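PDB 3LFJ: phosphotransferase system, mannose/fructose/N-acetylgalactosamine-specific component IIB from Thermoanaerobacter tengcongensis, which probably transfers a phosphoryl group from a phosphohistidine carrier to sugar during uptake, as in the sorbose-type IIB components of the bacterial phosphotransferase system. Local coordinates for residues Tyr163-Ile167 against Pro168-Lys172. Sequence-based numbering, arbitrary orientation.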
ATOM      1  N   TYR A 163      -2.034   8.818  -5.208  1.00 17.87           N
ATOM      2  CA  TYR A 163      -1.552  10.038  -4.583  1.00 16.07           C
ATOM      3  C   TYR A 163      -0.580   9.790  -3.442  1.00 19.68           C
ATOM      4  O   TYR A 163      -0.592   8.721  -2.827  1.00 18.58           O
ATOM      5  CB  TYR A 163      -2.720  10.919  -4.130  1.00 17.32           C
ATOM      6  CG  TYR A 163      -3.670  10.314  -3.114  1.00 17.48           C
ATOM      7  CD1 TYR A 163      -4.914   9.843  -3.512  1.00 22.42           C
ATOM      8  CD2 TYR A 163      -3.345  10.254  -1.759  1.00 20.02           C
ATOM      9  CE1 TYR A 163      -5.804   9.333  -2.600  1.00 22.74           C
ATOM     10  CE2 TYR A 163      -4.225   9.711  -0.836  1.00 21.62           C
ATOM     11  CZ  TYR A 163      -5.458   9.266  -1.269  1.00 20.87           C
ATOM     12  OH  TYR A 163      -6.355   8.749  -0.372  1.00 24.99           O
ATOM     13  N   LEU A 164       0.277  10.776  -3.195  1.00 17.22           N
ATOM     14  CA  LEU A 164       1.217  10.763  -2.089  1.00 15.96           C
ATOM     15  C   LEU A 164       0.575  11.434  -0.901  1.00 17.01           C
ATOM     16  O   LEU A 164       0.025  12.530  -1.025  1.00 20.87           O
ATOM     17  CB  LEU A 164       2.466  11.561  -2.458  1.00 19.60           C
ATOM     18  CG  LEU A 164       3.519  10.867  -3.319  1.00 18.02           C
ATOM     19  CD1 LEU A 164       2.973  10.434  -4.664  1.00 18.93           C
ATOM     20  CD2 LEU A 164       4.706  11.810  -3.489  1.00 19.45           C
ATOM     21  N   GLN A 165       0.647  10.794   0.253  1.00 15.62           N
ATOM     22  CA  GLN A 165       0.145  11.381   1.489  1.00 15.61           C
ATOM     23  C   GLN A 165       0.651  10.589   2.682  1.00 19.69           C
ATOM     24  O   GLN A 165       0.457   9.369   2.766  1.00 17.53           O
ATOM     25  CB  GLN A 165      -1.383  11.428   1.514  1.00 19.29           C
ATOM     26  CG  GLN A 165      -1.929  12.330   2.619  1.00 18.65           C
ATOM     27  CD  GLN A 165      -3.445  12.360   2.648  1.00 21.44           C
ATOM     28  OE1 GLN A 165      -4.110  11.442   2.169  1.00 24.37           O
ATOM     29  NE2 GLN A 165      -4.002  13.432   3.209  1.00 25.88           N
ATOM     30  N   MET A 166       1.298  11.266   3.618  1.00 16.58           N
ATOM     31  CA  MET A 166       1.946  10.571   4.716  1.00 17.37           C
ATOM     32  C   MET A 166       0.931  10.060   5.742  1.00 20.02           C
ATOM     33  O   MET A 166       0.925   8.875   6.092  1.00 18.16           O
ATOM     34  CB  MET A 166       2.975  11.493   5.369  1.00 19.20           C
ATOM     35  CG  MET A 166       3.933  10.778   6.278  1.00 19.77           C
ATOM     36  SD  MET A 166       5.144  11.888   7.005  1.00 28.53           S
ATOM     37  CE  MET A 166       4.079  12.995   7.941  0.50 24.04           C
ATOM     38  N   ILE A 167       0.089  10.971   6.235  1.00 18.29           N
ATOM     39  CA  ILE A 167      -0.974  10.647   7.175  1.00 18.73           C
ATOM     40  C   ILE A 167      -2.254  11.350   6.731  1.00 18.48           C
ATOM     41  O   ILE A 167      -2.230  12.198   5.842  1.00 21.19           O
ATOM     42  CB  ILE A 167      -0.608  11.012   8.627  1.00 20.52           C
ATOM     43  CG1 ILE A 167      -0.116  12.462   8.704  1.00 22.18           C
ATOM     44  CG2 ILE A 167       0.440  10.034   9.172  1.00 23.72           C
ATOM     45  CD1 ILE A 167       0.317  12.902  10.101  1.00 25.80           C
ATOM     46  N   PRO A 168      -3.390  10.972   7.323  1.00 20.28           N
ATOM     47  CA  PRO A 168      -4.646  11.474   6.757  1.00 21.50           C
ATOM     48  C   PRO A 168      -4.784  12.992   6.713  1.00 23.38           C
ATOM     49  O   PRO A 168      -5.502  13.496   5.849  1.00 24.27           O
ATOM     50  CB  PRO A 168      -5.699  10.855   7.677  1.00 24.48           C
ATOM     51  CG  PRO A 168      -5.073   9.551   8.087  1.00 23.64           C
ATOM     52  CD  PRO A 168      -3.615   9.878   8.285  1.00 19.69           C
ATOM     53  N   ASP A 169      -4.096  13.697   7.602  1.00 25.48           N
ATOM     54  CA  ASP A 169      -4.254  15.147   7.679  1.00 29.14           C
ATOM     55  C   ASP A 169      -3.071  15.904   7.091  1.00 31.55           C
ATOM     56  O   ASP A 169      -3.010  17.136   7.180  1.00 29.52           O
ATOM     57  CB  ASP A 169      -4.495  15.574   9.132  1.00 30.61           C
ATOM     58  CG  ASP A 169      -5.862  15.148   9.638  1.00 32.86           C
ATOM     59  OD1 ASP A 169      -6.725  14.832   8.793  1.00 33.61           O
ATOM     60  OD2 ASP A 169      -6.062  15.125  10.873  1.00 36.61           O
ATOM     61  N   SER A 170      -2.128  15.187   6.485  1.00 23.55           N
ATOM     62  CA  SER A 170      -0.989  15.865   5.866  1.00 21.12           C
ATOM     63  C   SER A 170      -1.195  16.142   4.370  1.00 19.90           C
ATOM     64  O   SER A 170      -2.215  15.755   3.796  1.00 25.67           O
ATOM     65  CB  SER A 170       0.323  15.116   6.153  1.00 26.20           C
ATOM     66  OG  SER A 170       0.358  13.847   5.510  1.00 22.38           O
ATOM     67  N   GLU A 171      -0.243  16.842   3.746  1.00 22.54           N
ATOM     68  CA  GLU A 171      -0.373  17.215   2.335  1.00 28.30           C
ATOM     69  C   GLU A 171      -0.568  16.033   1.375  1.00 26.84           C
ATOM     70  O   GLU A 171       0.159  15.034   1.425  1.00 24.90           O
ATOM     71  CB  GLU A 171       0.814  18.068   1.863  1.00 27.87           C
ATOM     72  CG  GLU A 171       0.593  18.684   0.479  1.00 34.52           C
ATOM     73  CD  GLU A 171       1.803  19.457  -0.046  1.00 41.43           C
ATOM     74  OE1 GLU A 171       2.882  19.394   0.580  1.00 36.38           O
ATOM     75  OE2 GLU A 171       1.668  20.124  -1.096  1.00 51.55           O
ATOM     76  N   LYS A 172      -1.555  16.181   0.499  1.00 26.33           N
ATOM     77  CA  LYS A 172      -1.855  15.192  -0.528  0.52 25.16           C
ATOM     78  C   LYS A 172      -1.406  15.718  -1.886  1.00 28.50           C
ATOM     79  O   LYS A 172      -1.814  16.806  -2.311  1.00 28.89           O
ATOM     80  CB  LYS A 172      -3.356  14.885  -0.554  0.52 26.29           C
ATOM     81  CG  LYS A 172      -3.766  13.869  -1.611  0.52 26.28           C
ATOM     82  CD  LYS A 172      -5.281  13.677  -1.664  0.52 26.89           C
ATOM     83  CE  LYS A 172      -5.829  13.092  -0.366  0.52 27.92           C
ATOM     84  NZ  LYS A 172      -7.298  12.851  -0.443  0.52 28.87           N
TER
HETATM   85  O   HOH W   1      -6.514  10.608   2.023  1.00 35.06           O
HETATM   86  O   HOH W   2       1.917  14.066   3.233  1.00 21.52           O
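Gln165 and Ser170 face each other across a loop that reverses the chain between strand 161-164 and the antiparallel edge strand 173-174 of the central sheet, its bend a type I beta turn from Ile167 to Ser170. Ser170 N closes that turn on Ile167 O, 3.1 Å away. Packing is tight inside the loop. With OG between its own backbone N and carbonyl carbon (chi1 67°), Ser170 accepts a nearly straight bond from Ile167 N at 3.0 Å. The amide of Gln165 reaches across on an extended chain, CG anti to the backbone N (chi1 -166°), and its NE2 donates to Ser170 O at 3.0 Å, with the acceptor close to the amide plane. Cut back to alanine, Gln165 would lose that amide, which is likely to leave Ser170 O without this donor and open a gap beside Lys172. Strand 122-127 and Trp42 of helix 38-43 pack against the same glutamine. A water bridges the two arms of the loop, accepting from Met166 N and donating to Glu171 O at 2.7 Å, while also bonding to Ser170 OG. At the edge of the loop the lysine chain packs closely over one face of the buried Tyr163 ring: Lys172 CG comes within 3.6 Å of Tyr163 CD2, and Lys172 CE lies 4.0 Å from the centroid of the Tyr163 ring in a CH-pi contact. The conformer modelled here, one of two, also puts NZ in a cation-pi position, a detail that remains doubtful. Lys172 CA lies 3.3 Å from Leu164 O in a CA-H...O contact. The solvent side is looser, with Asp169 and Glu171 turning their exposed side chains outward. A second water binds Tyr163 OH and donates to Gln165 OE1.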